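Local structure of type 4 fimbrial biogenesis protein PilY1 (Pseudomonas aeruginosa, 3HX6) at residues 51-56 / 140-145; 151-156 / 169-174; 391-396 / 416-421; 434-439 / 481-486. The protein primes type IV pilus assembly and supports twitching motility and host-cell adhesion, with calcium binding and release apparently regulating pilus retraction (C-terminal, beta-propeller-containing part). The protein carries 3 engineered substitutions. All blocks are in the same frame, centred on the assembly; numbering follows the deposited sequence.

Contact 1: residues 51-56 / 140-145; sequences SPATVG and PVVADA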
loop_
_atom_site.group_PDB
_atom_site.type_symbol
_atom_site.label_atom_id
_atom_site.label_comp_id
_atom_site.label_asym_id
_atom_site.label_seq_id
_atom_site.Cartn_x
_atom_site.Cartn_y
_atom_site.Cartn_z
ATOM N N SER A 51 12.949 -5.253 15.703
ATOM C CA SER A 51 11.932 -5.763 14.734
ATOM C C SER A 51 11.387 -4.627 13.865
ATOM O O SER A 51 11.487 -4.677 12.637
ATOM C CB SER A 51 10.790 -6.458 15.484
ATOM O OG SER A 51 9.807 -6.961 14.590
ATOM N N PRO A 52 10.807 -3.581 14.487
ATOM C CA PRO A 52 10.277 -2.467 13.692
ATOM C C PRO A 52 11.409 -1.733 12.975
ATOM O O PRO A 52 11.183 -0.742 12.278
ATOM C CB PRO A 52 9.611 -1.571 14.740
ATOM C CG PRO A 52 9.270 -2.520 15.845
ATOM C CD PRO A 52 10.501 -3.381 15.913
ATOM N N ALA A 53 12.629 -2.227 13.165
ATOM C CA ALA A 53 13.807 -1.625 12.557
ATOM C C ALA A 53 14.257 -2.379 11.312
ATOM O O ALA A 53 15.276 -3.071 11.323
ATOM C CB ALA A 53 14.943 -1.576 13.574
ATOM N N THR A 54 13.489 -2.249 10.239
ATOM C CA THR A 54 13.832 -2.906 8.988
ATOM C C THR A 54 14.363 -1.884 7.988
ATOM O O THR A 54 13.838 -0.778 7.879
ATOM C CB THR A 54 12.614 -3.620 8.369
ATOM O OG1 THR A 54 12.960 -4.096 7.060
ATOM C CG2 THR A 54 11.427 -2.675 8.277
ATOM N N VAL A 55 15.413 -2.258 7.265
ATOM C CA VAL A 55 16.008 -1.363 6.283
ATOM C C VAL A 55 15.941 -1.933 4.871
ATOM O O VAL A 55 16.744 -2.788 4.494
ATOM C CB VAL A 55 17.482 -1.061 6.628
ATOM C CG1 VAL A 55 18.093 -0.178 5.555
ATOM C CG2 VAL A 55 17.569 -0.381 7.992
ATOM N N GLY A 56 14.973 -1.446 4.100
ATOM C CA GLY A 56 14.809 -1.885 2.727
ATOM C C GLY A 56 14.860 -0.697 1.783
ATOM O O GLY A 56 15.935 -0.300 1.334
ATOM N N PRO A 140 16.295 -0.890 17.956
ATOM C CA PRO A 140 16.991 0.317 17.510
ATOM C C PRO A 140 16.104 1.141 16.580
ATOM O O PRO A 140 15.057 0.677 16.124
ATOM C CB PRO A 140 18.215 -0.240 16.794
ATOM C CG PRO A 140 17.685 -1.507 16.192
ATOM C CD PRO A 140 16.875 -2.094 17.333
ATOM N N VAL A 141 16.525 2.367 16.313
ATOM C CA VAL A 141 15.787 3.249 15.424
ATOM C C VAL A 141 16.551 3.365 14.109
ATOM O O VAL A 141 17.763 3.588 14.111
ATOM C CB VAL A 141 15.645 4.654 16.041
ATOM C CG1 VAL A 141 15.217 5.656 14.977
ATOM C CG2 VAL A 141 14.633 4.619 17.173
ATOM N N VAL A 142 15.857 3.190 12.989
ATOM C CA VAL A 142 16.501 3.326 11.688
ATOM C C VAL A 142 15.803 4.467 10.963
ATOM O O VAL A 142 14.588 4.608 11.046
ATOM C CB VAL A 142 16.392 2.036 10.831
ATOM C CG1 VAL A 142 17.041 0.869 11.567
ATOM C CG2 VAL A 142 14.934 1.726 10.513
ATOM N N ALA A 143 16.570 5.290 10.264
ATOM C CA ALA A 143 15.979 6.407 9.550
ATOM C C ALA A 143 16.930 6.911 8.488
ATOM O O ALA A 143 18.123 6.607 8.512
ATOM C CB ALA A 143 15.646 7.538 10.529
ATOM N N ASP A 144 16.389 7.660 7.534
ATOM C CA ASP A 144 17.214 8.248 6.495
ATOM C C ASP A 144 17.604 9.622 7.016
ATOM O O ASP A 144 16.789 10.319 7.617
ATOM C CB ASP A 144 16.436 8.381 5.184
ATOM C CG ASP A 144 16.261 7.049 4.477
ATOM O OD1 ASP A 144 16.953 6.085 4.857
ATOM O OD2 ASP A 144 15.445 6.969 3.538
ATOM N N ALA A 145 18.860 9.995 6.818
ATOM C CA ALA A 145 19.339 11.287 7.278
ATOM C C ALA A 145 20.352 11.825 6.283
ATOM O O ALA A 145 20.943 11.073 5.516
ATOM C CB ALA A 145 19.974 11.154 8.665
#

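Contact 2: residues 151-156 / 169-174; sequences WHTVLI and LDVTDP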
loop_
_atom_site.group_PDB
_atom_site.type_symbol
_atom_site.label_atom_id
_atom_site.label_comp_id
_atom_site.label_asym_id
_atom_site.label_seq_id
_atom_site.Cartn_x
_atom_site.Cartn_y
_atom_site.Cartn_z
ATOM N N TRP A 151 22.772 11.439 1.423
ATOM C CA TRP A 151 21.743 10.737 2.164
ATOM C C TRP A 151 22.321 9.413 2.635
ATOM O O TRP A 151 23.130 8.803 1.940
ATOM C CB TRP A 151 20.518 10.487 1.284
ATOM C CG TRP A 151 19.698 11.710 1.092
ATOM C CD1 TRP A 151 19.736 12.568 0.037
ATOM C CD2 TRP A 151 18.747 12.244 2.015
ATOM N NE1 TRP A 151 18.866 13.610 0.244
ATOM C CE2 TRP A 151 18.246 13.437 1.453
ATOM C CE3 TRP A 151 18.272 11.831 3.268
ATOM C CZ2 TRP A 151 17.290 14.228 2.100
ATOM C CZ3 TRP A 151 17.318 12.621 3.916
ATOM C CH2 TRP A 151 16.840 13.804 3.327
ATOM N N HIS A 152 21.910 8.988 3.824
ATOM C CA HIS A 152 22.365 7.733 4.414
ATOM C C HIS A 152 21.180 7.159 5.155
ATOM O O HIS A 152 20.204 7.870 5.427
ATOM C CB HIS A 152 23.448 7.966 5.472
ATOM C CG HIS A 152 24.608 8.781 5.000
ATOM N ND1 HIS A 152 25.761 8.213 4.503
ATOM C CD2 HIS A 152 24.794 10.121 4.954
ATOM C CE1 HIS A 152 26.608 9.171 4.171
ATOM N NE2 HIS A 152 26.047 10.336 4.434
ATOM N N THR A 153 21.261 5.873 5.471
ATOM C CA THR A 153 20.233 5.236 6.271
ATOM C C THR A 153 21.017 4.951 7.538
ATOM O O THR A 153 22.071 4.306 7.499
ATOM C CB THR A 153 19.721 3.919 5.672
ATOM O OG1 THR A 153 19.064 4.181 4.425
ATOM C CG2 THR A 153 18.724 3.276 6.627
ATOM N N VAL A 154 20.534 5.466 8.658
ATOM C CA VAL A 154 21.237 5.275 9.911
ATOM C C VAL A 154 20.436 4.425 10.884
ATOM O O VAL A 154 19.230 4.253 10.728
ATOM C CB VAL A 154 21.556 6.641 10.572
ATOM C CG1 VAL A 154 20.263 7.308 11.051
ATOM C CG2 VAL A 154 22.513 6.453 11.731
ATOM N N LEU A 155 21.132 3.888 11.877
ATOM C CA LEU A 155 20.517 3.075 12.911
ATOM C C LEU A 155 21.050 3.605 14.233
ATOM O O LEU A 155 22.256 3.706 14.426
ATOM C CB LEU A 155 20.889 1.593 12.733
ATOM C CG LEU A 155 20.355 0.615 13.789
ATOM C CD1 LEU A 155 20.348 -0.801 13.235
ATOM C CD2 LEU A 155 21.204 0.702 15.045
ATOM N N ILE A 156 20.144 3.978 15.127
ATOM C CA ILE A 156 20.540 4.487 16.423
ATOM C C ILE A 156 20.168 3.450 17.482
ATOM O O ILE A 156 19.019 3.029 17.579
ATOM C CB ILE A 156 19.858 5.849 16.732
ATOM C CG1 ILE A 156 20.343 6.918 15.740
ATOM C CG2 ILE A 156 20.234 6.321 18.129
ATOM C CD1 ILE A 156 19.861 6.739 14.341
ATOM N N LEU A 169 24.892 3.780 13.757
ATOM C CA LEU A 169 25.592 3.049 12.717
ATOM C C LEU A 169 25.072 3.541 11.377
ATOM O O LEU A 169 23.913 3.955 11.270
ATOM C CB LEU A 169 25.326 1.541 12.836
ATOM C CG LEU A 169 25.610 0.871 14.187
ATOM C CD1 LEU A 169 25.186 -0.597 14.132
ATOM C CD2 LEU A 169 27.079 0.998 14.527
ATOM N N ASP A 170 25.939 3.529 10.368
ATOM C CA ASP A 170 25.540 3.917 9.025
ATOM C C ASP A 170 25.161 2.577 8.422
ATOM O O ASP A 170 26.024 1.739 8.169
ATOM C CB ASP A 170 26.705 4.519 8.237
ATOM C CG ASP A 170 26.287 4.985 6.853
ATOM O OD1 ASP A 170 25.499 4.270 6.194
ATOM O OD2 ASP A 170 26.747 6.060 6.419
ATOM N N VAL A 171 23.872 2.374 8.204
ATOM C CA VAL A 171 23.383 1.112 7.681
ATOM C C VAL A 171 22.887 1.198 6.229
ATOM O O VAL A 171 22.141 0.342 5.751
ATOM C CB VAL A 171 22.278 0.582 8.639
ATOM C CG1 VAL A 171 20.889 0.805 8.055
ATOM C CG2 VAL A 171 22.545 -0.861 8.973
ATOM N N THR A 172 23.326 2.235 5.524
ATOM C CA THR A 172 22.938 2.444 4.133
ATOM C C THR A 172 23.301 1.230 3.277
ATOM O O THR A 172 22.522 0.800 2.430
ATOM C CB THR A 172 23.642 3.678 3.550
ATOM O OG1 THR A 172 23.484 4.783 4.448
ATOM C CG2 THR A 172 23.053 4.036 2.192
ATOM N N ASP A 173 24.492 0.687 3.503
ATOM C CA ASP A 173 24.955 -0.481 2.759
ATOM C C ASP A 173 25.130 -1.650 3.726
ATOM O O ASP A 173 26.109 -1.712 4.471
ATOM C CB ASP A 173 26.282 -0.160 2.054
ATOM C CG ASP A 173 26.842 -1.348 1.268
ATOM O OD1 ASP A 173 26.068 -2.259 0.900
ATOM O OD2 ASP A 173 28.065 -1.357 1.008
ATOM N N PRO A 174 24.172 -2.590 3.727
ATOM C CA PRO A 174 24.228 -3.757 4.615
ATOM C C PRO A 174 25.540 -4.528 4.516
ATOM O O PRO A 174 26.004 -5.114 5.496
ATOM C CB PRO A 174 23.021 -4.589 4.176
ATOM C CG PRO A 174 22.860 -4.220 2.732
ATOM C CD PRO A 174 23.069 -2.726 2.760
HETATM O O HOH W 1 26.402 5.540 3.340
#

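Contact 3: residues 391-396 / 416-421; sequences NLQQQT and SQNPVN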
loop_
_atom_site.group_PDB
_atom_site.type_symbol
_atom_site.label_atom_id
_atom_site.label_comp_id
_atom_site.label_asym_id
_atom_site.label_seq_id
_atom_site.Cartn_x
_atom_site.Cartn_y
_atom_site.Cartn_z
ATOM N N ASN A 391 -9.581 20.473 34.584
ATOM C CA ASN A 391 -9.753 21.277 33.375
ATOM C C ASN A 391 -9.956 20.386 32.157
ATOM O O ASN A 391 -10.066 20.878 31.033
ATOM C CB ASN A 391 -8.520 22.137 33.135
ATOM C CG ASN A 391 -8.110 22.914 34.361
ATOM O OD1 ASN A 391 -7.082 22.629 34.971
ATOM N ND2 ASN A 391 -8.921 23.894 34.738
ATOM N N LEU A 392 -10.006 19.079 32.383
ATOM C CA LEU A 392 -10.147 18.127 31.289
ATOM C C LEU A 392 -11.435 17.324 31.368
ATOM O O LEU A 392 -12.036 17.203 32.432
ATOM C CB LEU A 392 -8.953 17.161 31.301
ATOM C CG LEU A 392 -7.563 17.777 31.486
ATOM C CD1 LEU A 392 -6.518 16.672 31.573
ATOM C CD2 LEU A 392 -7.259 18.723 30.332
ATOM N N GLN A 393 -11.850 16.780 30.230
ATOM C CA GLN A 393 -13.043 15.960 30.174
ATOM C C GLN A 393 -12.630 14.517 30.393
ATOM O O GLN A 393 -11.827 13.966 29.641
ATOM C CB GLN A 393 -13.728 16.074 28.818
ATOM C CG GLN A 393 -14.903 15.120 28.670
ATOM C CD GLN A 393 -15.917 15.299 29.781
ATOM O OE1 GLN A 393 -16.345 16.416 30.058
ATOM N NE2 GLN A 393 -16.308 14.205 30.420
ATOM N N GLN A 394 -13.181 13.911 31.431
ATOM C CA GLN A 394 -12.878 12.530 31.745
ATOM C C GLN A 394 -13.583 11.585 30.779
ATOM O O GLN A 394 -14.685 11.866 30.307
ATOM C CB GLN A 394 -13.325 12.220 33.176
ATOM C CG GLN A 394 -13.180 10.765 33.585
ATOM C CD GLN A 394 -13.815 10.487 34.939
ATOM O OE1 GLN A 394 -15.003 10.748 35.141
ATOM N NE2 GLN A 394 -13.031 9.959 35.868
ATOM N N GLN A 395 -12.919 10.477 30.474
ATOM C CA GLN A 395 -13.478 9.430 29.627
ATOM C C GLN A 395 -13.171 8.181 30.448
ATOM O O GLN A 395 -12.255 8.187 31.279
ATOM C CB GLN A 395 -12.772 9.348 28.267
ATOM C CG GLN A 395 -12.811 10.621 27.412
ATOM C CD GLN A 395 -14.196 10.968 26.872
ATOM O OE1 GLN A 395 -14.388 12.033 26.272
ATOM N NE2 GLN A 395 -15.161 10.075 27.070
ATOM N N THR A 396 -13.930 7.115 30.235
ATOM C CA THR A 396 -13.700 5.892 30.986
ATOM C C THR A 396 -13.825 4.664 30.104
ATOM O O THR A 396 -14.448 4.707 29.046
ATOM C CB THR A 396 -14.725 5.750 32.140
ATOM O OG1 THR A 396 -16.045 5.987 31.631
ATOM C CG2 THR A 396 -14.435 6.752 33.256
ATOM N N SER A 416 -16.229 5.356 26.900
ATOM C CA SER A 416 -17.290 6.354 26.954
ATOM C C SER A 416 -17.095 7.280 25.760
ATOM O O SER A 416 -16.081 7.192 25.054
ATOM C CB SER A 416 -17.186 7.164 28.249
ATOM O OG SER A 416 -15.901 7.758 28.378
ATOM N N GLN A 417 -18.056 8.171 25.540
ATOM C CA GLN A 417 -17.986 9.101 24.422
ATOM C C GLN A 417 -18.464 10.484 24.860
ATOM O O GLN A 417 -19.362 11.068 24.260
ATOM C CB GLN A 417 -18.848 8.581 23.269
ATOM C CG GLN A 417 -18.742 9.371 21.977
ATOM C CD GLN A 417 -19.520 8.714 20.851
ATOM O OE1 GLN A 417 -18.944 8.218 19.882
ATOM N NE2 GLN A 417 -20.832 8.699 20.979
ATOM N N ASN A 418 -17.849 10.998 25.915
ATOM C CA ASN A 418 -18.209 12.298 26.455
ATOM C C ASN A 418 -17.611 13.397 25.596
ATOM O O ASN A 418 -16.450 13.325 25.193
ATOM C CB ASN A 418 -17.694 12.415 27.882
ATOM C CG ASN A 418 -18.131 11.254 28.743
ATOM O OD1 ASN A 418 -17.364 10.752 29.566
ATOM N ND2 ASN A 418 -19.372 10.819 28.560
ATOM N N PRO A 419 -18.403 14.425 25.286
ATOM C CA PRO A 419 -17.869 15.508 24.464
ATOM C C PRO A 419 -16.959 16.418 25.280
ATOM O O PRO A 419 -17.005 16.421 26.509
ATOM C CB PRO A 419 -19.128 16.221 23.978
ATOM C CG PRO A 419 -20.069 16.051 25.138
ATOM C CD PRO A 419 -19.843 14.608 25.546
ATOM N N VAL A 420 -16.117 17.171 24.587
ATOM C CA VAL A 420 -15.210 18.101 25.240
ATOM C C VAL A 420 -15.673 19.500 24.851
ATOM O O VAL A 420 -15.855 19.786 23.665
ATOM C CB VAL A 420 -13.754 17.917 24.753
ATOM C CG1 VAL A 420 -12.849 18.933 25.433
ATOM C CG2 VAL A 420 -13.272 16.503 25.055
ATOM N N ASN A 421 -15.868 20.365 25.841
ATOM C CA ASN A 421 -16.301 21.732 25.567
ATOM C C ASN A 421 -15.065 22.614 25.635
ATOM O O ASN A 421 -14.660 23.061 26.707
ATOM C CB ASN A 421 -17.333 22.194 26.597
ATOM C CG ASN A 421 -17.996 23.504 26.205
ATOM O OD1 ASN A 421 -18.661 24.143 27.018
ATOM N ND2 ASN A 421 -17.825 23.905 24.947
#

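Contact 4: residues 434-439 / 481-486; sequences WYLDFM and YGLDPY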
loop_
_atom_site.group_PDB
_atom_site.type_symbol
_atom_site.label_atom_id
_atom_site.label_comp_id
_atom_site.label_asym_id
_atom_site.label_seq_id
_atom_site.Cartn_x
_atom_site.Cartn_y
_atom_site.Cartn_z
ATOM N N TRP A 434 -8.575 16.192 27.731
ATOM C CA TRP A 434 -9.246 15.022 28.252
ATOM C C TRP A 434 -8.255 14.049 28.858
ATOM O O TRP A 434 -7.048 14.210 28.713
ATOM C CB TRP A 434 -10.007 14.325 27.120
ATOM C CG TRP A 434 -9.167 14.057 25.868
ATOM C CD1 TRP A 434 -9.167 14.781 24.709
ATOM C CD2 TRP A 434 -8.274 12.952 25.645
ATOM N NE1 TRP A 434 -8.341 14.193 23.773
ATOM C CE2 TRP A 434 -7.782 13.069 24.323
ATOM C CE3 TRP A 434 -7.846 11.874 26.431
ATOM C CZ2 TRP A 434 -6.887 12.145 23.770
ATOM C CZ3 TRP A 434 -6.950 10.952 25.878
ATOM C CH2 TRP A 434 -6.485 11.096 24.562
ATOM N N TYR A 435 -8.778 13.045 29.552
ATOM C CA TYR A 435 -7.941 12.012 30.137
ATOM C C TYR A 435 -8.741 10.725 30.219
ATOM O O TYR A 435 -9.967 10.742 30.243
ATOM C CB TYR A 435 -7.417 12.410 31.523
ATOM C CG TYR A 435 -8.448 12.449 32.634
ATOM C CD1 TYR A 435 -9.161 13.613 32.911
ATOM C CD2 TYR A 435 -8.674 11.329 33.440
ATOM C CE1 TYR A 435 -10.074 13.666 33.974
ATOM C CE2 TYR A 435 -9.583 11.368 34.499
ATOM C CZ TYR A 435 -10.276 12.539 34.759
ATOM O OH TYR A 435 -11.171 12.585 35.802
ATOM N N LEU A 436 -8.035 9.607 30.228
ATOM C CA LEU A 436 -8.662 8.300 30.299
ATOM C C LEU A 436 -7.759 7.429 31.157
ATOM O O LEU A 436 -6.642 7.136 30.762
ATOM C CB LEU A 436 -8.777 7.701 28.890
ATOM C CG LEU A 436 -9.237 6.245 28.746
ATOM C CD1 LEU A 436 -10.692 6.123 29.179
ATOM C CD2 LEU A 436 -9.083 5.790 27.293
ATOM N N ASP A 437 -8.226 7.034 32.336
ATOM C CA ASP A 437 -7.416 6.173 33.186
ATOM C C ASP A 437 -7.486 4.768 32.594
ATOM O O ASP A 437 -8.552 4.312 32.165
ATOM C CB ASP A 437 -7.938 6.169 34.629
ATOM C CG ASP A 437 -7.657 7.477 35.362
ATOM O OD1 ASP A 437 -6.476 7.865 35.477
ATOM O OD2 ASP A 437 -8.618 8.122 35.828
ATOM N N PHE A 438 -6.342 4.094 32.541
ATOM C CA PHE A 438 -6.293 2.747 31.996
ATOM C C PHE A 438 -6.839 1.757 33.019
ATOM O O PHE A 438 -6.093 1.166 33.805
ATOM C CB PHE A 438 -4.860 2.387 31.608
ATOM C CG PHE A 438 -4.362 3.131 30.400
ATOM C CD1 PHE A 438 -5.014 3.009 29.177
ATOM C CD2 PHE A 438 -3.252 3.954 30.486
ATOM C CE1 PHE A 438 -4.565 3.700 28.055
ATOM C CE2 PHE A 438 -2.792 4.653 29.370
ATOM C CZ PHE A 438 -3.451 4.524 28.152
ATOM N N MET A 439 -8.156 1.606 33.005
ATOM C CA MET A 439 -8.846 0.708 33.916
ATOM C C MET A 439 -10.292 0.599 33.467
ATOM O O MET A 439 -10.897 1.587 33.039
ATOM C CB MET A 439 -8.791 1.256 35.351
ATOM C CG MET A 439 -9.530 2.584 35.554
ATOM S SD MET A 439 -9.265 3.276 37.203
ATOM C CE MET A 439 -10.292 4.786 37.154
ATOM N N TYR A 481 -5.829 -0.015 21.351
ATOM C CA TYR A 481 -6.964 0.901 21.354
ATOM C C TYR A 481 -6.973 1.825 20.150
ATOM O O TYR A 481 -5.929 2.173 19.608
ATOM C CB TYR A 481 -6.960 1.782 22.612
ATOM C CG TYR A 481 -7.089 1.055 23.938
ATOM C CD1 TYR A 481 -5.958 0.673 24.660
ATOM C CD2 TYR A 481 -8.343 0.782 24.485
ATOM C CE1 TYR A 481 -6.069 0.040 25.902
ATOM C CE2 TYR A 481 -8.472 0.148 25.725
ATOM C CZ TYR A 481 -7.330 -0.219 26.427
ATOM O OH TYR A 481 -7.451 -0.841 27.650
ATOM N N GLY A 482 -8.173 2.225 19.753
ATOM C CA GLY A 482 -8.353 3.157 18.657
ATOM C C GLY A 482 -9.314 4.169 19.254
ATOM O O GLY A 482 -10.499 3.868 19.427
ATOM N N LEU A 483 -8.820 5.355 19.598
ATOM C CA LEU A 483 -9.674 6.363 20.221
ATOM C C LEU A 483 -9.780 7.654 19.430
ATOM O O LEU A 483 -8.977 7.921 18.536
ATOM C CB LEU A 483 -9.155 6.688 21.636
ATOM C CG LEU A 483 -9.077 5.521 22.630
ATOM C CD1 LEU A 483 -8.307 5.933 23.868
ATOM C CD2 LEU A 483 -10.480 5.063 23.004
ATOM N N ASP A 484 -10.790 8.450 19.765
ATOM C CA ASP A 484 -10.992 9.742 19.126
ATOM C C ASP A 484 -9.978 10.679 19.769
ATOM O O ASP A 484 -10.052 10.958 20.963
ATOM C CB ASP A 484 -12.417 10.240 19.380
ATOM C CG ASP A 484 -12.634 11.673 18.931
ATOM O OD1 ASP A 484 -11.818 12.207 18.146
ATOM O OD2 ASP A 484 -13.643 12.265 19.365
ATOM N N PRO A 485 -9.003 11.163 18.986
ATOM C CA PRO A 485 -7.988 12.067 19.537
ATOM C C PRO A 485 -8.544 13.378 20.082
ATOM O O PRO A 485 -7.931 13.995 20.952
ATOM C CB PRO A 485 -7.045 12.288 18.359
ATOM C CG PRO A 485 -7.968 12.190 17.171
ATOM C CD PRO A 485 -8.823 10.990 17.533
ATOM N N TYR A 486 -9.699 13.790 19.569
ATOM C CA TYR A 486 -10.334 15.038 19.976
ATOM C C TYR A 486 -11.076 14.950 21.300
ATOM O O TYR A 486 -11.446 15.976 21.871
ATOM C CB TYR A 486 -11.330 15.492 18.904
ATOM C CG TYR A 486 -10.765 15.517 17.502
ATOM C CD1 TYR A 486 -11.477 14.966 16.437
ATOM C CD2 TYR A 486 -9.531 16.108 17.237
ATOM C CE1 TYR A 486 -10.973 15.007 15.139
ATOM C CE2 TYR A 486 -9.018 16.156 15.947
ATOM C CZ TYR A 486 -9.741 15.606 14.902
ATOM O OH TYR A 486 -9.239 15.670 13.623
#

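Contact 1: residues 51-56 / 140-145
With chi1 at -59°, V142 holds CG1 beside its own backbone N and anti to its carbonyl carbon, which carries that methyl into the angle between A53 and V55. V55 answers from the other segment: at chi1 177° its CG2 lies beside its backbone N and approaches V142, the two side chains crossing obliquely. V55 CG2 and V142 CG1 come within 3.8 Å, and the same methyl CG1 of V142 is also 3.8 Å from A53 CB. The second branch, V142 CG2, rests over the backbone, 3.8 Å from T54 O. A53 points its CB toward the opposite segment and does double duty. Besides V142 it meets P140, its CB lying 3.8 Å from the ring carbon CG of P140 and 3.4 Å from P140 O.

Y89 and L155 add to the apolar surroundings: Y89 packs on both V55 and P140, and L155 on P140 and V142. V55 also touches T153 and V171. The backbones bond elsewhere, A53 with Y89 and V55 with R87 on one side, V141 with I156 and A143 with V154 on the other. Strands 54-55 and 141-147 are outermost strands of two separate four-stranded antiparallel sheets that follow each other in the chain, in keeping with neighbouring blades of the propeller.

Methyl groups and a proline ring do the joining here, and the strand-to-strand backbone bonds named above lie within each sheet. Between the two segments themselves the contact is apolar, with shape and burial doing the work.

Contact 2: residues 151-156 / 169-174
Strands 150-158 and 165-170 form a beta hairpin, and L155 and L169 are a hydrogen-bonded antiparallel pair in it. L155 N gives to L169 O at 2.8 Å, and L169 N returns a bond of 2.7 Å to L155 O. V154 and D170 follow as a non-hydrogen-bonded pair. Beyond them V171 N still reaches T153 O at 2.7 Å, but bent, with 140° at the hydrogen. Then a side chain takes over from the backbone: T172 OG1 accepts from T153 N at 2.7 Å, almost straight at 166°.

That hydroxyl is itself held. At chi1 -49° it sits beside its own backbone N, and both groups turn to D170 OD1, with OG1 donating at 2.7 Å and T172 N at 3.1 Å. H152 flanks this corner, T172 OG1 at the edge of its ring, with the ring nearly perpendicular to the D170 carboxylate; its ND1 bonds to a water, while NE2 is taken by F147 O. On the other side T153 CG2 packs 3.6 Å from V171 CG1, and T153 OG1 bonds to R84 and D144.

An Asx turn at D170 follows the paired part of the hairpin, which belongs to a four-stranded antiparallel meander, the build of a beta-propeller blade.

Contact 3: residues 391-396 / 416-421
Two hydrogen bonds join T396 and S416, and they use the same two residues in opposite senses. T396 N donates to S416 OG at 2.8 Å, nearly straight at 163°. S416 N donates to T396 O at 2.9 Å, arriving almost in line with the carbonyl bond. The serine hydroxyl can serve because chi1 of 56° tucks OG between its own backbone N and carbonyl carbon, facing the strand. T396 OG1 has its partner elsewhere, in D398.

Farther along, the contact is made by packing, and Q393 carries a large share of it. Its chain leaves the backbone with CG anti to N and then bends at chi2 (55°), lying against the loop with its amide folded back. CG is 3.3 Å from P419 O, CB is 3.8 Å from V420 CG2, and NE2 lies 3.4 Å from N418 CB. The fold-back is fixed at both ends of the amide: Q393 NE2 gives a bond of 2.8 Å to Q394 O, in the carbonyl plane and on a lone pair, and Q393 OE1 accepts from Q431 NE2. Q395 fills the middle, with its buried side chain lying against S416 and N418.

The segment 416-421 has no regular structure. It follows strand 408-415, the hairpin partner of 392-405, and runs almost antiparallel to 391-396, so it carries the line of the hairpin on as a loop. On its other edge 391-396 is bonded to strand 433-437, through Q393 and Q395 to Y435, while L392 points away from the loop and packs on Y369 and I371 of strand 367-373.

Contact 4: residues 434-439 / 481-486
The indole of W434 meets the 481-486 segment with its N-H edge: NE1 donates to P485 O at 2.9 Å, the oxygen lying near the ring plane. The bond is bent, 144° at the hydrogen, and the nitrogen approaches from above the carbonyl plane of P485. A chi1 of 51° sets the indole between the backbone N and carbonyl carbon of W434, from where it extends toward the turn. A second flat group, the Y486 ring, has one face covered by P485 CG, 4.1 Å above its centre; the Y435 ring has D437 OD2 at its edge, in plane.

The receiving loop is an Asx turn, in which D484 OD1 accepts from Y486 N at 3.0 Å, met from above the carboxylate plane. Strands 433-437 and 477-483 belong to one mixed sheet but are not neighbours in it. Here they pack through side chains pointing at each other, with the CA atoms of L436 and L483 10.3 Å apart, consistent with two parts of one sheet facing each other. L436 CD2 and L483 CD1 touch at 3.5 Å in the buried layer between them, where L368 also packs on L483. Past L436 the chain turns a corner at F438, the centre of an inverse gamma turn, while D437 makes a salt bridge with R389.

In the fold
From the N terminus, contact 1 closes a long loop, bringing the short strand 54-55 against strand 141-147 after some 80 residues. Contact 2 then closes the next hairpin, and because strands 141-147 and 150-158 are neighbours, backbone bonds between them join the two contacts. Across the chain's centre, contacts 3 and 4 reach a large mixed sheet. Contact 3 lies at the open end of the hairpin 392-405/408-415, where the chain continues as a loop; contact 4 spans a longer stretch, joining strands that are not neighbours, and meets contact 3 where strands 392-405 and 433-437 pair. The four lie in series, neither nesting nor crossing; the centres of contacts 2 and 3 are about 44 Å apart.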